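Local coordinates for YncI copper-binding domain-containing protein (Nocardia farcinica, PDB 3ESM), which is of unknown function but belongs to the YcnI-like family and may bind copper, through a domain with an immunoglobulin-like fold, at residues Y17-F22 with V89-P94; T34-T39 with F103-T108; R113-N118 with P128-P133. The protein carries 2 engineered substitutions. All coordinates share one frame; numbering follows the deposited sequence. Where two conformers were deposited one is given.

Contacts 1 and 2 are antiparallel strand pairs, one in each sheet of the domain. They meet in the interior, where Phe22 and Ile92 of contact 1 pack on Phe103 of contact 2. Both combine regular backbone hydrogen bonds with a largely apolar inner face, though that of contact 2 also takes in the amide of Gln107. Contact 2 lies nearer the centre of the chain, and the second subunit reaches its other face. Contact 3 lies further out than contact 2 and is different in kind. It joins strand 114-117, the neighbour of strand 100-109 from contact 2, to an irregular loop. Its main interaction is an aromatic pair, and a sulfate ion sits beside it.

Contact 1. Residues Y17-F22 with V89-P94; sequences YSVVTF and VVSIGP
Val20 and Val90 face each other in the antiparallel pairing of strands 18-22 and 89-93. Val20 N bonds to Val90 O at 2.8 Å, and Val90 N returns a bond to Val20 O at 3.0 Å. Ser18 and Ile92 form a second two-way pair of this kind. The side chains of these four residues lie on the buried face. The apolar contacts there are at ordinary distances. Val20 CG2 meets Ile92 CD1 at 4.1 Å. Val90 holds CG1 between its backbone N and carbonyl carbon (chi1 62°). This methyl touches CE2 of Phe22 at 3.9 Å, in plane with the ring and at its edge.

The opposite face carries Val19, Ser91, Thr21 and Val89 and is more open to solvent. It still holds one tight spot. Val19 CG1 and Val89 CG1 are 3.3 Å apart, closer than usual for two methyl groups. At the outer end, the Tyr17 ring lays one face over Gly93, with CA 3.8 Å from the ring centroid. This is a CH-pi contact. Tyr17 was modelled in two conformers, and the contact is that of one. Pro94 follows Gly93 through a cis peptide.

Strands 6-8 and 45-48 flank the pair. Together they make a four-stranded antiparallel sheet of the immunoglobulin-like fold, with Val20, Phe22, Val90 and Ile92 turned toward the other sheet, into the interior of the domain.

Contact 2. Residues T34-T39 with F103-T108; sequences TAMTVT and FPAEQT. Engineered in segment 34-39: Met36 (natural residue Leu).
Met36 and Gln107 stand across from each other as a non-hydrogen-bonded pair between strands 34-39 and 105-108. Met36 is engineered; the natural residue is leucine. Its CG is anti to the backbone N, and the chain then bends at chi2 and chi3. The chi3 value of 30° is an unusual one. It brings CE to 3.4 Å from Gln107 CG, about as close to Gln107 CB, while SD comes near Ala105 CB. Gln107 is extended. Its amide is gripped at both ends outside the pair: OE1 bonds to Trp117 NE1, and NE2 bonds to Thr33 OG1 and Pro25 O. These bonds would fix the amide's rotation.

Val38 uses both methyls on the same face. CG1 packs on Phe103 CB at 3.6 Å, and CG2 on Ala105 CB at 4.0 Å. The other face is more polar. There Thr37 places OG1 anti to its carbonyl carbon (chi1 -76°), where it bonds to Thr70 OG1. Ala35 CB rests on Thr108 CB at 3.9 Å. Thr39 OG1 is 2.9 Å from a water that also makes a weak bond to Pro104 O.

Thr37 and Glu106 bond in both directions, and Thr39 N bonds to Pro104 O at 2.8 Å. At the other end Thr108 is paired with two residues, Thr34 and Ala35, which makes a classic bulge. Thr108 O takes a bond from Thr34 N at 2.8 Å and a weak one from Ala35 N.

Strand 66-73 flanks 33-43 in this sheet, and strand 114-117 flanks 100-109. Val38 also packs on Phe22 of strand 18-25. The second subunit packs on Thr37, Thr39 and Glu106.

Contact 3. Residues R113-N118 with P128-P133; sequences RVVAWN and PEHPAP. With SO4 (sulfate ion), chain C.
The backbones of Trp117 and His130 come within 4.8 Å at CA, where the end of strand 114-117 meets the irregular segment 128-133 with their directions 65° apart. Ala132 CA approaches Trp117 O at 3.3 Å in a CA-H...O contact.

The side chains do more. His130 turns its edge to the face of the Trp117 six-membered ring in a T-shaped pair. The planes make 66°, and the centroids are 4.5 Å apart. CD2 of His130 does the touching, 3.5 Å from Trp117 CH2. Val115 CG1 also lies 3.5 Å from this CD2. The Val115 side chain crosses that of His130 at about a right angle, and its CG1 also lies over the Trp117 ring, toward the rim. Pro131 CD lies beside CE3 of Trp117.

At ND1, on the ring edge, His130 reaches a sulfate ion, probably from the crystallisation liquor. ND1 donates to sulfate O4 at 2.9 Å in a nearly straight bond (176°). Gln119 NE2 holds the same ion, and Gln119 OE1 accepts from His130 N. The imidazole thus joins aromatic and methyl packing at CD2 to anion binding at ND1. A positive charge on His130 would strengthen the hold on sulfate.

Contact 1. Residues Y17-F22 with V89-P94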
# COMPACT_ATOMS: atom_id res chain seq x y z
N TYR A 17 5.87 -26.78 2.96
CA TYR A 17 4.86 -25.94 2.34
C TYR A 17 3.76 -25.76 3.32
O TYR A 17 3.26 -26.75 3.89
CB TYR A 17 4.20 -26.71 1.23
CG TYR A 17 4.90 -26.56 0.01
CD1 TYR A 17 4.44 -25.69 -0.92
CD2 TYR A 17 6.05 -27.28 -0.22
CE1 TYR A 17 5.04 -25.54 -2.03
CE2 TYR A 17 6.70 -27.13 -1.36
CZ TYR A 17 6.18 -26.23 -2.26
OH TYR A 17 6.78 -26.02 -3.47
N SER A 18 3.32 -24.52 3.54
CA SER A 18 2.22 -24.34 4.49
C SER A 18 1.21 -23.36 3.94
O SER A 18 1.59 -22.47 3.19
CB SER A 18 2.71 -23.79 5.84
OG SER A 18 3.48 -24.74 6.57
N VAL A 19 -0.05 -23.52 4.33
CA VAL A 19 -1.06 -22.47 4.12
C VAL A 19 -0.89 -21.51 5.31
O VAL A 19 -1.17 -21.89 6.46
CB VAL A 19 -2.50 -23.04 4.13
CG1 VAL A 19 -3.52 -21.92 4.04
CG2 VAL A 19 -2.70 -24.03 2.96
N VAL A 20 -0.46 -20.27 5.04
CA VAL A 20 -0.22 -19.28 6.09
C VAL A 20 -1.35 -18.28 6.11
O VAL A 20 -1.70 -17.74 5.07
CB VAL A 20 1.11 -18.53 5.85
CG1 VAL A 20 1.39 -17.47 6.94
CG2 VAL A 20 2.23 -19.54 5.81
N THR A 21 -1.94 -18.08 7.28
CA THR A 21 -3.08 -17.19 7.42
C THR A 21 -2.62 -15.97 8.20
O THR A 21 -2.11 -16.12 9.31
CB THR A 21 -4.21 -17.86 8.20
OG1 THR A 21 -4.80 -18.91 7.42
CG2 THR A 21 -5.29 -16.83 8.59
N PHE A 22 -2.77 -14.78 7.61
CA PHE A 22 -2.44 -13.52 8.29
C PHE A 22 -3.74 -12.90 8.77
O PHE A 22 -4.62 -12.62 7.95
CB PHE A 22 -1.71 -12.55 7.35
CG PHE A 22 -0.38 -13.07 6.92
CD1 PHE A 22 0.72 -12.95 7.76
CD2 PHE A 22 -0.23 -13.71 5.70
CE1 PHE A 22 1.96 -13.46 7.38
CE2 PHE A 22 1.01 -14.23 5.30
CZ PHE A 22 2.09 -14.12 6.15
N VAL A 89 -4.93 -15.21 3.17
CA VAL A 89 -4.35 -16.56 3.19
C VAL A 89 -3.49 -16.82 1.95
O VAL A 89 -3.88 -16.54 0.80
CB VAL A 89 -5.46 -17.63 3.22
CG1 VAL A 89 -4.83 -19.01 3.13
CG2 VAL A 89 -6.33 -17.47 4.46
N VAL A 90 -2.27 -17.29 2.20
CA VAL A 90 -1.40 -17.59 1.08
C VAL A 90 -0.70 -18.93 1.34
O VAL A 90 -0.24 -19.18 2.45
CB VAL A 90 -0.38 -16.46 0.83
CG1 VAL A 90 0.56 -16.25 2.05
CG2 VAL A 90 0.41 -16.63 -0.50
N SER A 91 -0.64 -19.78 0.33
CA SER A 91 0.03 -21.07 0.45
C SER A 91 1.41 -20.95 -0.16
O SER A 91 1.54 -20.64 -1.33
CB SER A 91 -0.77 -22.12 -0.31
OG SER A 91 -0.03 -23.33 -0.38
N ILE A 92 2.44 -21.21 0.65
CA ILE A 92 3.79 -20.98 0.16
C ILE A 92 4.73 -22.11 0.53
O ILE A 92 4.50 -22.86 1.51
CB ILE A 92 4.38 -19.68 0.78
CG1 ILE A 92 4.45 -19.78 2.31
CG2 ILE A 92 3.53 -18.49 0.35
CD1 ILE A 92 5.08 -18.56 3.04
N GLY A 93 5.80 -22.21 -0.25
CA GLY A 93 6.88 -23.12 0.09
C GLY A 93 7.91 -23.12 -1.00
O GLY A 93 7.68 -22.62 -2.11
N PRO A 94 9.07 -23.71 -0.71
CA PRO A 94 9.41 -24.24 0.62
C PRO A 94 9.82 -23.13 1.56
O PRO A 94 10.46 -22.18 1.13
CB PRO A 94 10.63 -25.11 0.33
CG PRO A 94 11.28 -24.48 -0.85
CD PRO A 94 10.14 -23.90 -1.69

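Contact 2. Residues T34-T39 with F103-T108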
# COMPACT_ATOMS: atom_id res chain seq x y z
N THR A 34 -7.86 -1.38 3.59
CA THR A 34 -8.16 -1.53 2.14
C THR A 34 -7.10 -2.26 1.33
O THR A 34 -7.36 -2.68 0.18
CB THR A 34 -8.41 -0.18 1.47
OG1 THR A 34 -7.24 0.65 1.62
CG2 THR A 34 -9.64 0.48 2.13
N ALA A 35 -5.93 -2.49 1.91
CA ALA A 35 -4.93 -3.34 1.24
C ALA A 35 -3.96 -3.88 2.27
O ALA A 35 -3.77 -3.29 3.35
CB ALA A 35 -4.18 -2.55 0.21
N MET A 36 -3.35 -4.99 1.92
CA MET A 36 -2.31 -5.57 2.77
C MET A 36 -1.21 -6.08 1.86
O MET A 36 -1.50 -6.86 0.95
CB MET A 36 -2.91 -6.74 3.56
CG MET A 36 -1.92 -7.53 4.40
SD MET A 36 -1.38 -6.61 5.89
CE MET A 36 -2.80 -5.66 6.18
N THR A 37 0.04 -5.71 2.15
CA THR A 37 1.16 -6.24 1.38
C THR A 37 2.04 -7.02 2.34
O THR A 37 2.38 -6.49 3.37
CB THR A 37 1.96 -5.08 0.71
OG1 THR A 37 1.18 -4.61 -0.43
CG2 THR A 37 3.28 -5.59 0.19
N VAL A 38 2.40 -8.25 2.01
CA VAL A 38 3.26 -9.03 2.91
C VAL A 38 4.51 -9.43 2.18
O VAL A 38 4.44 -9.91 1.05
CB VAL A 38 2.55 -10.29 3.41
CG1 VAL A 38 3.51 -11.13 4.26
CG2 VAL A 38 1.34 -9.91 4.21
N THR A 39 5.65 -9.29 2.85
CA THR A 39 6.94 -9.64 2.25
C THR A 39 7.18 -11.12 2.49
O THR A 39 7.07 -11.58 3.63
CB THR A 39 8.05 -8.84 2.94
OG1 THR A 39 7.92 -7.45 2.64
CG2 THR A 39 9.40 -9.34 2.50
N PHE A 103 7.56 -12.15 8.34
CA PHE A 103 6.83 -11.67 7.17
C PHE A 103 6.48 -10.21 7.36
O PHE A 103 5.36 -9.89 7.70
CB PHE A 103 5.56 -12.48 6.94
CG PHE A 103 5.78 -13.96 6.81
CD1 PHE A 103 6.00 -14.54 5.57
CD2 PHE A 103 5.75 -14.77 7.94
CE1 PHE A 103 6.19 -15.93 5.44
CE2 PHE A 103 5.94 -16.16 7.83
CZ PHE A 103 6.17 -16.74 6.58
N PRO A 104 7.44 -9.32 7.13
CA PRO A 104 7.19 -7.87 7.28
C PRO A 104 5.94 -7.52 6.45
O PRO A 104 5.79 -8.05 5.34
CB PRO A 104 8.45 -7.24 6.71
CG PRO A 104 9.53 -8.28 6.94
CD PRO A 104 8.85 -9.64 6.83
N ALA A 105 5.05 -6.68 6.98
CA ALA A 105 3.81 -6.38 6.24
C ALA A 105 3.53 -4.89 6.25
O ALA A 105 4.04 -4.15 7.11
CB ALA A 105 2.67 -7.13 6.83
N GLU A 106 2.72 -4.44 5.28
CA GLU A 106 2.32 -3.03 5.22
C GLU A 106 0.82 -2.98 5.01
O GLU A 106 0.31 -3.58 4.06
CB GLU A 106 3.02 -2.34 4.09
CG GLU A 106 4.53 -2.40 4.23
CD GLU A 106 5.04 -1.39 5.25
OE1 GLU A 106 4.36 -0.36 5.48
OE2 GLU A 106 6.15 -1.63 5.79
N GLN A 107 0.12 -2.30 5.93
CA GLN A 107 -1.36 -2.30 5.97
C GLN A 107 -1.87 -0.93 5.57
O GLN A 107 -1.58 0.05 6.24
CB GLN A 107 -1.81 -2.62 7.40
CG GLN A 107 -3.33 -2.68 7.62
CD GLN A 107 -3.66 -2.84 9.12
OE1 GLN A 107 -2.75 -2.92 9.94
NE2 GLN A 107 -4.95 -2.93 9.46
N THR A 108 -2.68 -0.85 4.51
CA THR A 108 -3.18 0.42 4.05
C THR A 108 -4.59 0.65 4.57
O THR A 108 -5.43 -0.28 4.50
CB THR A 108 -3.24 0.45 2.50
OG1 THR A 108 -1.92 0.33 1.93
CG2 THR A 108 -3.89 1.73 2.02
O HOH W 1 5.85 -5.64 3.48

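Contact 3. Residues R113-N118 with P128-P133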
# COMPACT_ATOMS: atom_id res chain seq x y z
N ARG A 113 -3.42 6.43 5.31
CA ARG A 113 -2.32 5.98 6.17
C ARG A 113 -1.89 4.54 5.83
O ARG A 113 -2.72 3.73 5.44
CB ARG A 113 -2.71 6.07 7.65
CG ARG A 113 -3.07 7.49 8.10
CD ARG A 113 -3.37 7.52 9.64
NE ARG A 113 -4.64 6.87 9.99
CZ ARG A 113 -4.75 5.65 10.52
NH1 ARG A 113 -3.68 4.91 10.81
NH2 ARG A 113 -5.96 5.15 10.78
N VAL A 114 -0.61 4.24 6.02
CA VAL A 114 -0.11 2.88 5.86
C VAL A 114 0.66 2.56 7.12
O VAL A 114 1.58 3.35 7.49
CB VAL A 114 0.78 2.71 4.61
CG1 VAL A 114 1.36 1.29 4.55
CG2 VAL A 114 -0.01 3.03 3.31
N VAL A 115 0.29 1.46 7.77
CA VAL A 115 0.95 1.00 8.98
C VAL A 115 1.95 -0.10 8.67
O VAL A 115 1.61 -1.11 8.04
CB VAL A 115 -0.05 0.52 10.02
CG1 VAL A 115 0.69 -0.03 11.23
CG2 VAL A 115 -0.99 1.65 10.41
N ALA A 116 3.19 0.10 9.13
CA ALA A 116 4.28 -0.86 8.90
C ALA A 116 4.32 -1.87 10.03
O ALA A 116 4.38 -1.48 11.21
CB ALA A 116 5.61 -0.14 8.81
N TRP A 117 4.31 -3.15 9.69
CA TRP A 117 4.44 -4.23 10.68
C TRP A 117 5.78 -4.87 10.39
O TRP A 117 5.87 -5.94 9.76
CB TRP A 117 3.31 -5.25 10.57
CG TRP A 117 1.95 -4.69 10.85
CD1 TRP A 117 1.07 -4.14 9.96
CD2 TRP A 117 1.30 -4.64 12.13
NE1 TRP A 117 -0.09 -3.75 10.61
CE2 TRP A 117 0.03 -4.06 11.94
CE3 TRP A 117 1.68 -5.06 13.41
CZ2 TRP A 117 -0.87 -3.88 13.01
CZ3 TRP A 117 0.80 -4.87 14.47
CH2 TRP A 117 -0.47 -4.29 14.26
N ASN A 118 6.83 -4.20 10.83
CA ASN A 118 8.18 -4.53 10.41
C ASN A 118 9.21 -4.50 11.54
O ASN A 118 10.41 -4.60 11.27
CB ASN A 118 8.64 -3.65 9.25
CG ASN A 118 8.80 -2.21 9.64
OD1 ASN A 118 8.43 -1.82 10.75
ND2 ASN A 118 9.35 -1.40 8.73
N PRO A 128 7.82 -4.22 21.00
CA PRO A 128 7.40 -3.46 19.82
C PRO A 128 5.90 -3.52 19.67
O PRO A 128 5.31 -4.56 19.94
CB PRO A 128 8.06 -4.22 18.67
CG PRO A 128 8.12 -5.62 19.18
CD PRO A 128 8.51 -5.47 20.63
N GLU A 129 5.28 -2.41 19.25
CA GLU A 129 3.84 -2.38 19.06
C GLU A 129 3.43 -2.84 17.64
O GLU A 129 2.30 -3.28 17.44
CB GLU A 129 3.31 -0.97 19.31
CG GLU A 129 3.45 -0.58 20.77
CD GLU A 129 2.64 0.65 21.14
OE1 GLU A 129 1.68 0.99 20.41
OE2 GLU A 129 2.97 1.28 22.16
N HIS A 130 4.38 -2.78 16.71
CA HIS A 130 4.15 -3.26 15.33
C HIS A 130 5.19 -4.28 14.82
O HIS A 130 5.91 -4.04 13.86
CB HIS A 130 4.04 -2.08 14.39
CG HIS A 130 2.82 -1.26 14.65
ND1 HIS A 130 2.85 -0.13 15.42
CD2 HIS A 130 1.53 -1.46 14.29
CE1 HIS A 130 1.62 0.37 15.50
NE2 HIS A 130 0.80 -0.42 14.83
N PRO A 131 5.28 -5.41 15.51
CA PRO A 131 6.29 -6.42 15.13
C PRO A 131 5.88 -7.06 13.81
O PRO A 131 4.68 -7.18 13.54
CB PRO A 131 6.14 -7.49 16.20
CG PRO A 131 4.71 -7.37 16.68
CD PRO A 131 4.38 -5.89 16.57
N ALA A 132 6.87 -7.45 13.00
CA ALA A 132 6.57 -8.33 11.86
C ALA A 132 6.01 -9.66 12.34
O ALA A 132 6.57 -10.27 13.28
CB ALA A 132 7.84 -8.58 11.05
N PRO A 133 4.92 -10.15 11.71
CA PRO A 133 4.41 -11.47 12.03
C PRO A 133 5.49 -12.53 11.80
O PRO A 133 6.21 -12.47 10.80
CB PRO A 133 3.26 -11.67 11.04
CG PRO A 133 3.17 -10.48 10.23
CD PRO A 133 4.18 -9.47 10.63
S SO4 C . 4.99 2.19 17.30
O1 SO4 C . 3.55 2.40 17.50
O2 SO4 C . 5.67 2.21 18.59
O3 SO4 C . 5.53 3.25 16.45
O4 SO4 C . 5.23 0.88 16.66